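CAMP factor (Mobiluncus curtisii, PDB 6JLC) is the C-terminal part of a CAMP-factor toxin that probably forms pores in host membranes and takes part in the co-haemolytic CAMP reaction. Local coordinates at residues L6-Q12 with L55-A59; L51-L55 with I71-T75; H76-I81 with S127-R132. All blocks are in the same frame, centred on the assembly; numbering follows the deposited sequence.

Contact 1. Residues L6-Q12 with L55-A59; sequences LTPSEAQ and LAVVA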
loop_
_atom_site.group_PDB
_atom_site.type_symbol
_atom_site.label_atom_id
_atom_site.label_comp_id
_atom_site.label_asym_id
_atom_site.label_seq_id
_atom_site.Cartn_x
_atom_site.Cartn_y
_atom_site.Cartn_z
ATOM N N LEU A 6 4.407 -14.623 28.794
ATOM C CA LEU A 6 3.905 -13.499 28.011
ATOM C C LEU A 6 2.945 -12.807 28.935
ATOM O O LEU A 6 1.940 -13.351 29.278
ATOM C CB LEU A 6 3.171 -13.920 26.763
ATOM C CG LEU A 6 2.743 -12.818 25.807
ATOM C CD1 LEU A 6 3.896 -11.991 25.313
ATOM C CD2 LEU A 6 1.948 -13.327 24.639
ATOM N N THR A 7 3.282 -11.608 29.355
ATOM C CA THR A 7 2.435 -10.877 30.274
ATOM C C THR A 7 1.279 -10.162 29.596
ATOM O O THR A 7 1.328 -9.914 28.430
ATOM C CB THR A 7 3.236 -9.814 31.020
ATOM O OG1 THR A 7 3.651 -8.819 30.111
ATOM C CG2 THR A 7 4.422 -10.398 31.636
ATOM N N PRO A 8 0.245 -9.833 30.355
ATOM C CA PRO A 8 -0.863 -9.086 29.738
ATOM C C PRO A 8 -0.407 -7.816 29.044
ATOM O O PRO A 8 -0.895 -7.484 27.954
ATOM C CB PRO A 8 -1.784 -8.786 30.934
ATOM C CG PRO A 8 -1.532 -9.901 31.871
ATOM C CD PRO A 8 -0.065 -10.230 31.742
ATOM N N SER A 9 0.528 -7.087 29.652
ATOM C CA SER A 9 0.994 -5.849 29.042
ATOM C C SER A 9 1.699 -6.124 27.721
ATOM O O SER A 9 1.437 -5.460 26.709
ATOM C CB SER A 9 1.921 -5.107 30.007
ATOM O OG SER A 9 2.330 -3.880 29.438
ATOM N N GLU A 10 2.607 -7.099 27.719
ATOM C CA GLU A 10 3.275 -7.496 26.481
ATOM C C GLU A 10 2.268 -7.937 25.424
ATOM O O GLU A 10 2.412 -7.596 24.243
ATOM C CB GLU A 10 4.279 -8.613 26.769
ATOM C CG GLU A 10 5.431 -8.194 27.690
ATOM C CD GLU A 10 6.284 -9.371 28.163
ATOM O OE1 GLU A 10 5.828 -10.539 28.081
ATOM O OE2 GLU A 10 7.422 -9.120 28.622
ATOM N N ALA A 11 1.235 -8.690 25.831
ATOM C CA ALA A 11 0.199 -9.108 24.885
ATOM C C ALA A 11 -0.545 -7.909 24.311
ATOM O O ALA A 11 -0.854 -7.884 23.114
ATOM C CB ALA A 11 -0.788 -10.064 25.557
ATOM N N GLN A 12 -0.842 -6.897 25.144
ATOM C CA GLN A 12 -1.533 -5.724 24.618
ATOM C C GLN A 12 -0.651 -4.943 23.650
ATOM O O GLN A 12 -1.146 -4.421 22.646
ATOM C CB GLN A 12 -2.002 -4.805 25.748
ATOM C CG GLN A 12 -2.812 -3.626 25.229
ATOM C CD GLN A 12 -4.099 -4.068 24.558
ATOM O OE1 GLN A 12 -4.854 -4.861 25.116
ATOM N NE2 GLN A 12 -4.348 -3.569 23.353
ATOM N N LEU A 55 -4.191 -13.087 21.555
ATOM C CA LEU A 55 -3.479 -12.191 22.466
ATOM C C LEU A 55 -4.428 -11.556 23.471
ATOM O O LEU A 55 -4.057 -11.335 24.631
ATOM C CB LEU A 55 -2.752 -11.112 21.672
ATOM C CG LEU A 55 -1.487 -11.578 20.935
ATOM C CD1 LEU A 55 -1.171 -10.619 19.803
ATOM C CD2 LEU A 55 -0.322 -11.688 21.880
ATOM N N ALA A 56 -5.652 -11.232 23.035
ATOM C CA ALA A 56 -6.604 -10.582 23.928
ATOM C C ALA A 56 -6.952 -11.481 25.103
ATOM O O ALA A 56 -7.277 -10.989 26.194
ATOM C CB ALA A 56 -7.869 -10.182 23.165
ATOM N N VAL A 57 -6.891 -12.796 24.899
ATOM C CA VAL A 57 -7.123 -13.730 25.990
ATOM C C VAL A 57 -6.083 -13.531 27.082
ATOM O O VAL A 57 -6.412 -13.497 28.274
ATOM C CB VAL A 57 -7.119 -15.173 25.448
ATOM C CG1 VAL A 57 -7.069 -16.169 26.577
ATOM C CG2 VAL A 57 -8.340 -15.398 24.561
ATOM N N VAL A 58 -4.813 -13.369 26.688
ATOM C CA VAL A 58 -3.752 -13.139 27.666
ATOM C C VAL A 58 -3.885 -11.747 28.274
ATOM O O VAL A 58 -3.771 -11.573 29.496
ATOM C CB VAL A 58 -2.368 -13.334 27.019
ATOM C CG1 VAL A 58 -1.256 -12.953 27.999
ATOM C CG2 VAL A 58 -2.192 -14.775 26.511
ATOM N N ALA A 59 -4.118 -10.729 27.438
ATOM C CA ALA A 59 -4.236 -9.370 27.970
ATOM C C ALA A 59 -5.391 -9.257 28.956
ATOM O O ALA A 59 -5.335 -8.445 29.892
ATOM C CB ALA A 59 -4.413 -8.364 26.835
#

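Contact 2. Residues L51-L55 with I71-T75; sequences LTQSL and IMART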
loop_
_atom_site.group_PDB
_atom_site.type_symbol
_atom_site.label_atom_id
_atom_site.label_comp_id
_atom_site.label_asym_id
_atom_site.label_seq_id
_atom_site.Cartn_x
_atom_site.Cartn_y
_atom_site.Cartn_z
ATOM N N LEU A 51 -4.976 -13.653 15.539
ATOM C CA LEU A 51 -3.822 -13.431 16.401
ATOM C C LEU A 51 -4.164 -12.469 17.545
ATOM O O LEU A 51 -3.832 -12.732 18.708
ATOM C CB LEU A 51 -2.657 -12.908 15.554
ATOM C CG LEU A 51 -1.260 -12.808 16.146
ATOM C CD1 LEU A 51 -0.856 -14.144 16.718
ATOM C CD2 LEU A 51 -0.281 -12.368 15.059
ATOM N N THR A 52 -4.867 -11.378 17.249
ATOM C CA THR A 52 -5.177 -10.444 18.327
ATOM C C THR A 52 -6.217 -11.025 19.275
ATOM O O THR A 52 -6.199 -10.718 20.470
ATOM C CB THR A 52 -5.632 -9.094 17.760
ATOM O OG1 THR A 52 -6.764 -9.279 16.920
ATOM C CG2 THR A 52 -4.511 -8.437 16.939
ATOM N N GLN A 53 -7.105 -11.893 18.781
ATOM C CA GLN A 53 -8.049 -12.566 19.671
ATOM C C GLN A 53 -7.323 -13.498 20.632
ATOM O O GLN A 53 -7.674 -13.581 21.816
ATOM C CB GLN A 53 -9.089 -13.344 18.853
ATOM C CG GLN A 53 -10.249 -12.477 18.355
ATOM C CD GLN A 53 -10.999 -13.085 17.173
ATOM O OE1 GLN A 53 -10.645 -14.157 16.668
ATOM N NE2 GLN A 53 -12.043 -12.392 16.724
ATOM N N SER A 54 -6.311 -14.214 20.140
ATOM C CA SER A 54 -5.519 -15.060 21.023
ATOM C C SER A 54 -4.730 -14.217 22.015
ATOM O O SER A 54 -4.592 -14.589 23.188
ATOM C CB SER A 54 -4.574 -15.939 20.210
ATOM O OG SER A 54 -3.866 -16.810 21.067
ATOM N N LEU A 55 -4.191 -13.087 21.555
ATOM C CA LEU A 55 -3.479 -12.191 22.466
ATOM C C LEU A 55 -4.428 -11.556 23.471
ATOM O O LEU A 55 -4.057 -11.335 24.631
ATOM C CB LEU A 55 -2.752 -11.112 21.672
ATOM C CG LEU A 55 -1.487 -11.578 20.935
ATOM C CD1 LEU A 55 -1.171 -10.619 19.803
ATOM C CD2 LEU A 55 -0.322 -11.688 21.880
ATOM N N ILE A 71 3.327 -17.267 19.015
ATOM C CA ILE A 71 2.438 -16.114 18.872
ATOM C C ILE A 71 3.248 -14.850 18.597
ATOM O O ILE A 71 2.844 -13.997 17.794
ATOM C CB ILE A 71 1.542 -15.965 20.123
ATOM C CG1 ILE A 71 0.523 -17.113 20.213
ATOM C CG2 ILE A 71 0.781 -14.652 20.098
ATOM C CD1 ILE A 71 -0.697 -16.970 19.272
ATOM N N MET A 72 4.405 -14.708 19.247
ATOM C CA MET A 72 5.207 -13.506 19.051
ATOM C C MET A 72 5.931 -13.533 17.707
ATOM O O MET A 72 6.143 -12.478 17.099
ATOM C CB MET A 72 6.209 -13.336 20.200
ATOM C CG MET A 72 5.592 -12.871 21.506
ATOM S SD MET A 72 4.485 -11.449 21.300
ATOM C CE MET A 72 5.591 -10.229 20.597
ATOM N N ALA A 73 6.337 -14.717 17.237
ATOM C CA ALA A 73 6.908 -14.806 15.894
ATOM C C ALA A 73 5.871 -14.422 14.836
ATOM O O ALA A 73 6.188 -13.696 13.884
ATOM C CB ALA A 73 7.464 -16.216 15.643
ATOM N N ARG A 74 4.619 -14.881 14.991
ATOM C CA ARG A 74 3.572 -14.451 14.061
ATOM C C ARG A 74 3.354 -12.944 14.145
ATOM O O ARG A 74 3.152 -12.275 13.123
ATOM C CB ARG A 74 2.254 -15.191 14.327
ATOM C CG ARG A 74 2.262 -16.689 13.981
ATOM C CD ARG A 74 0.839 -17.306 13.945
ATOM N NE ARG A 74 0.810 -18.775 14.148
ATOM C CZ ARG A 74 0.779 -19.684 13.179
ATOM N NH1 ARG A 74 0.802 -19.318 11.908
ATOM N NH2 ARG A 74 0.741 -20.976 13.476
ATOM N N THR A 75 3.386 -12.397 15.368
ATOM C CA THR A 75 3.229 -10.957 15.563
ATOM C C THR A 75 4.332 -10.195 14.844
ATOM O O THR A 75 4.063 -9.253 14.090
ATOM C CB THR A 75 3.232 -10.627 17.061
ATOM O OG1 THR A 75 2.079 -11.214 17.684
ATOM C CG2 THR A 75 3.218 -9.128 17.289
#

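Contact 3. Residues H76-I81 with S127-R132; sequences HLIVEI and SISDLR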
loop_
_atom_site.group_PDB
_atom_site.type_symbol
_atom_site.label_atom_id
_atom_site.label_comp_id
_atom_site.label_asym_id
_atom_site.label_seq_id
_atom_site.Cartn_x
_atom_site.Cartn_y
_atom_site.Cartn_z
ATOM N N HIS A 76 5.590 -10.590 15.071
ATOM C CA HIS A 76 6.700 -9.921 14.401
ATOM C C HIS A 76 6.582 -10.014 12.886
ATOM O O HIS A 76 6.933 -9.064 12.179
ATOM C CB HIS A 76 8.035 -10.496 14.869
ATOM C CG HIS A 76 8.274 -10.289 16.330
ATOM N ND1 HIS A 76 8.839 -11.252 17.143
ATOM C CD2 HIS A 76 7.972 -9.247 17.139
ATOM C CE1 HIS A 76 8.904 -10.794 18.380
ATOM N NE2 HIS A 76 8.376 -9.581 18.408
ATOM N N LEU A 77 6.087 -11.142 12.365
ATOM C CA LEU A 77 5.997 -11.275 10.910
ATOM C C LEU A 77 4.908 -10.368 10.327
ATOM O O LEU A 77 5.110 -9.739 9.279
ATOM C CB LEU A 77 5.765 -12.737 10.522
ATOM C CG LEU A 77 5.684 -13.059 9.016
ATOM C CD1 LEU A 77 6.885 -12.520 8.232
ATOM C CD2 LEU A 77 5.598 -14.580 8.834
ATOM N N ILE A 78 3.750 -10.276 10.988
ATOM C CA ILE A 78 2.732 -9.343 10.508
ATOM C C ILE A 78 3.271 -7.919 10.511
ATOM O O ILE A 78 3.076 -7.169 9.546
ATOM C CB ILE A 78 1.439 -9.480 11.334
ATOM C CG1 ILE A 78 0.802 -10.838 11.015
ATOM C CG2 ILE A 78 0.463 -8.361 10.982
ATOM C CD1 ILE A 78 -0.560 -11.062 11.606
ATOM N N VAL A 79 3.993 -7.533 11.570
ATOM C CA VAL A 79 4.567 -6.190 11.615
ATOM C C VAL A 79 5.536 -5.994 10.460
ATOM O O VAL A 79 5.545 -4.949 9.801
ATOM C CB VAL A 79 5.240 -5.946 12.980
ATOM C CG1 VAL A 79 6.132 -4.708 12.943
ATOM C CG2 VAL A 79 4.168 -5.848 14.068
ATOM N N GLU A 80 6.347 -7.018 10.180
ATOM C CA GLU A 80 7.331 -6.928 9.109
ATOM C C GLU A 80 6.665 -6.816 7.750
ATOM O O GLU A 80 7.166 -6.109 6.867
ATOM C CB GLU A 80 8.246 -8.153 9.131
ATOM C CG GLU A 80 9.533 -7.945 8.328
ATOM C CD GLU A 80 10.455 -6.949 9.013
ATOM O OE1 GLU A 80 10.404 -6.875 10.259
ATOM O OE2 GLU A 80 11.232 -6.258 8.318
ATOM N N ILE A 81 5.572 -7.554 7.542
ATOM C CA ILE A 81 4.840 -7.431 6.287
ATOM C C ILE A 81 4.358 -5.998 6.114
ATOM O O ILE A 81 4.498 -5.397 5.039
ATOM C CB ILE A 81 3.668 -8.425 6.249
ATOM C CG1 ILE A 81 4.186 -9.876 6.185
ATOM C CG2 ILE A 81 2.774 -8.134 5.049
ATOM C CD1 ILE A 81 3.112 -10.881 6.482
ATOM N N SER A 127 10.829 -16.132 7.357
ATOM C CA SER A 127 10.038 -15.236 6.508
ATOM C C SER A 127 10.389 -13.775 6.760
ATOM O O SER A 127 10.467 -12.974 5.817
ATOM C CB SER A 127 8.541 -15.466 6.726
ATOM O OG SER A 127 8.199 -16.801 6.378
ATOM N N ILE A 128 10.580 -13.397 8.030
ATOM C CA ILE A 128 11.029 -12.042 8.342
ATOM C C ILE A 128 12.355 -11.760 7.641
ATOM O O ILE A 128 12.536 -10.708 7.013
ATOM C CB ILE A 128 11.133 -11.858 9.868
ATOM C CG1 ILE A 128 9.731 -11.897 10.492
ATOM C CG2 ILE A 128 11.851 -10.560 10.208
ATOM C CD1 ILE A 128 9.717 -11.921 12.013
ATOM N N SER A 129 13.297 -12.701 7.720
ATOM C CA SER A 129 14.583 -12.511 7.059
ATOM C C SER A 129 14.417 -12.405 5.546
ATOM O O SER A 129 15.125 -11.628 4.887
ATOM C CB SER A 129 15.526 -13.663 7.411
ATOM O OG SER A 129 15.835 -13.633 8.791
ATOM N N ASP A 130 13.485 -13.174 4.977
ATOM C CA ASP A 130 13.319 -13.161 3.526
ATOM C C ASP A 130 12.698 -11.855 3.048
ATOM O O ASP A 130 13.059 -11.348 1.981
ATOM C CB ASP A 130 12.464 -14.338 3.084
ATOM C CG ASP A 130 12.249 -14.364 1.583
ATOM O OD1 ASP A 130 13.227 -14.620 0.846
ATOM O OD2 ASP A 130 11.102 -14.136 1.140
ATOM N N LEU A 131 11.737 -11.313 3.800
ATOM C CA LEU A 131 11.207 -10.000 3.449
ATOM C C LEU A 131 12.315 -8.949 3.434
ATOM O O LEU A 131 12.397 -8.137 2.505
ATOM C CB LEU A 131 10.107 -9.600 4.426
ATOM C CG LEU A 131 8.787 -10.362 4.339
ATOM C CD1 LEU A 131 7.955 -10.138 5.620
ATOM C CD2 LEU A 131 8.000 -9.923 3.097
ATOM N N ARG A 132 13.185 -8.954 4.448
ATOM C CA ARG A 132 14.239 -7.945 4.515
ATOM C C ARG A 132 15.252 -8.139 3.400
ATOM O O ARG A 132 15.673 -7.168 2.757
ATOM C CB ARG A 132 14.933 -7.990 5.876
ATOM C CG ARG A 132 14.019 -7.529 7.009
ATOM C CD ARG A 132 14.579 -7.880 8.367
ATOM N NE ARG A 132 13.688 -7.436 9.428
ATOM C CZ ARG A 132 13.904 -7.645 10.720
ATOM N NH1 ARG A 132 14.988 -8.302 11.111
ATOM N NH2 ARG A 132 13.027 -7.211 11.617
#

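Contact 1. Residues L6-Q12 with L55-A59
Backbones come unusually close here: the CA atoms of Pro8 and Ala59 lie 3.8 Å apart, and those of Ala11 and Leu55 5.4 Å. The axes of the short segments 8-12 and 55-59 approach to 7.8 Å and run roughly antiparallel, at 145°. The close approach is consistent with the small side chains of Ala11 and Ala59. Ala11 CB points at the partner helix, 3.6 Å from Leu55 O, 3.8 Å from Val58 CG1 and 4.2 Å from Ala59 CB. Val58 CG1 also lies 3.5 Å from Leu6 O, so the valine touches both Leu6 and Ala11. In this all-helical CAMP-factor fold, the first turn of helix 8-31 thus meets the last turn of helix 41-59. A capping box starts helix 8-31: Glu10 N donates to Thr7 OG1 (3.1 Å) and Thr7 N to Glu10 OE1 (3.0 Å). Pro8 CB lies 3.7 Å from Ala59 O. Leu6 CD2 meets Leu55 CD2 at 3.9 Å, extending the apolar patch toward Met72 of helix 68-91.

Contact 2. Residues L51-L55 with I71-T75
The segments 51-55 and 71-75 are single helical turns whose axes pass 10.9 Å apart and run in roughly opposite directions, at 139°. Leu51 and Ile71 have the nearest CA atoms, 7.2 Å apart, so the space between the backbones is bridged by long side chains, with no hydrogen bond across it. Leu51 points toward the other helix and reaches in with both methyls: its CD1 lies 3.8 Å from Ile71 CG2, and its CD2 3.9 Å from Arg74 CB and 3.7 Å from Thr75 OG1. One turn later, Leu55 CD2 packs on Ile71 CG2 at 3.6 Å, so this isoleucine methyl touches both leucines. Ile71 CD1 reaches Ser54 OG, at 3.6 Å. Thr75 can lie in this apolar setting because its hydroxyl is satisfied within its own helix: OG1 donates to Ile71 O at 2.9 Å, leaving it 3.9 Å from Leu55 CD1 in simple van der Waals contact. Arg74 contributes its CB to the interface while its guanidinium leads away, to the carbonyls of Val114 and Asn116. The contact joins consecutive helices of the bundle, 41-59 and 68-91. Ile18 of helix 8-31 packs against Leu51, Leu55 and Thr75, adding a third helix, and Ala73 and Arg74 touch Leu124 of helix 121-139.

Contact 3. Residues H76-I81 with S127-R132
Leu77 and Leu131 form the apolar centre of this contact, their CD1 atoms 3.7 Å apart. Leu77 CD1 also lies 3.7 Å from Ile128 CG1 and 3.7 Å from Ser127 CB, so one methyl meets three residues of the facing helix. A turn further along, Ile81 CG1 packs on Leu131 CD1 at 3.8 Å. The segments 76-81 and 127-132 are almost parallel, with 14° between their axes and a closest approach of 9.7 Å; Leu77 is paired with Ile128 by CA atoms 5.7 Å apart. The leucines extend the helical-bundle core to helix 97-114, where Leu77 touches Val114 and Leu131 touches Val107. Outward from this centre, Ile128 CD1 rests 3.6 Å from His76 CB, and Glu80 CG lies 3.8 Å from Leu131 CD1. The Glu80 carboxylate then meets Arg132 in a two-point salt bridge, with Arg132 NE donating to Glu80 OE2 at 2.9 Å and Arg132 NH2 to Glu80 OE1 at 3.0 Å. Glu80 OE2 lies at the edge of the guanidinium, near its plane, and the NE bond is the straighter, 167° against 145° for NH2. The bridge thus pairs the charge of a buried glutamate with an exposed arginine and gives a largely apolar interface a directional link at its border.

From the N terminus, the chain runs along helix 8-31 and returns through helix 41-59, where contact 1 closes the first loop. Contact 2 opens on the same stretch and closes a short loop to helix 68-91, so contacts 1 and 2 overlap along the chain, sharing Leu55; Leu6 CD1 also lies 4.1 Å from Met72 SD. Contact 3 opens just after contact 2 closes and spans helix 97-114 to reach helix 121-139. These two are in series, meeting where Leu51 CD2 lies 3.7 Å from Ile78 CD1. No contact lies within another, and contacts 1 and 3 do not touch. Together they tie helices 8-31, 41-59, 68-91 and 121-139 into one bundle.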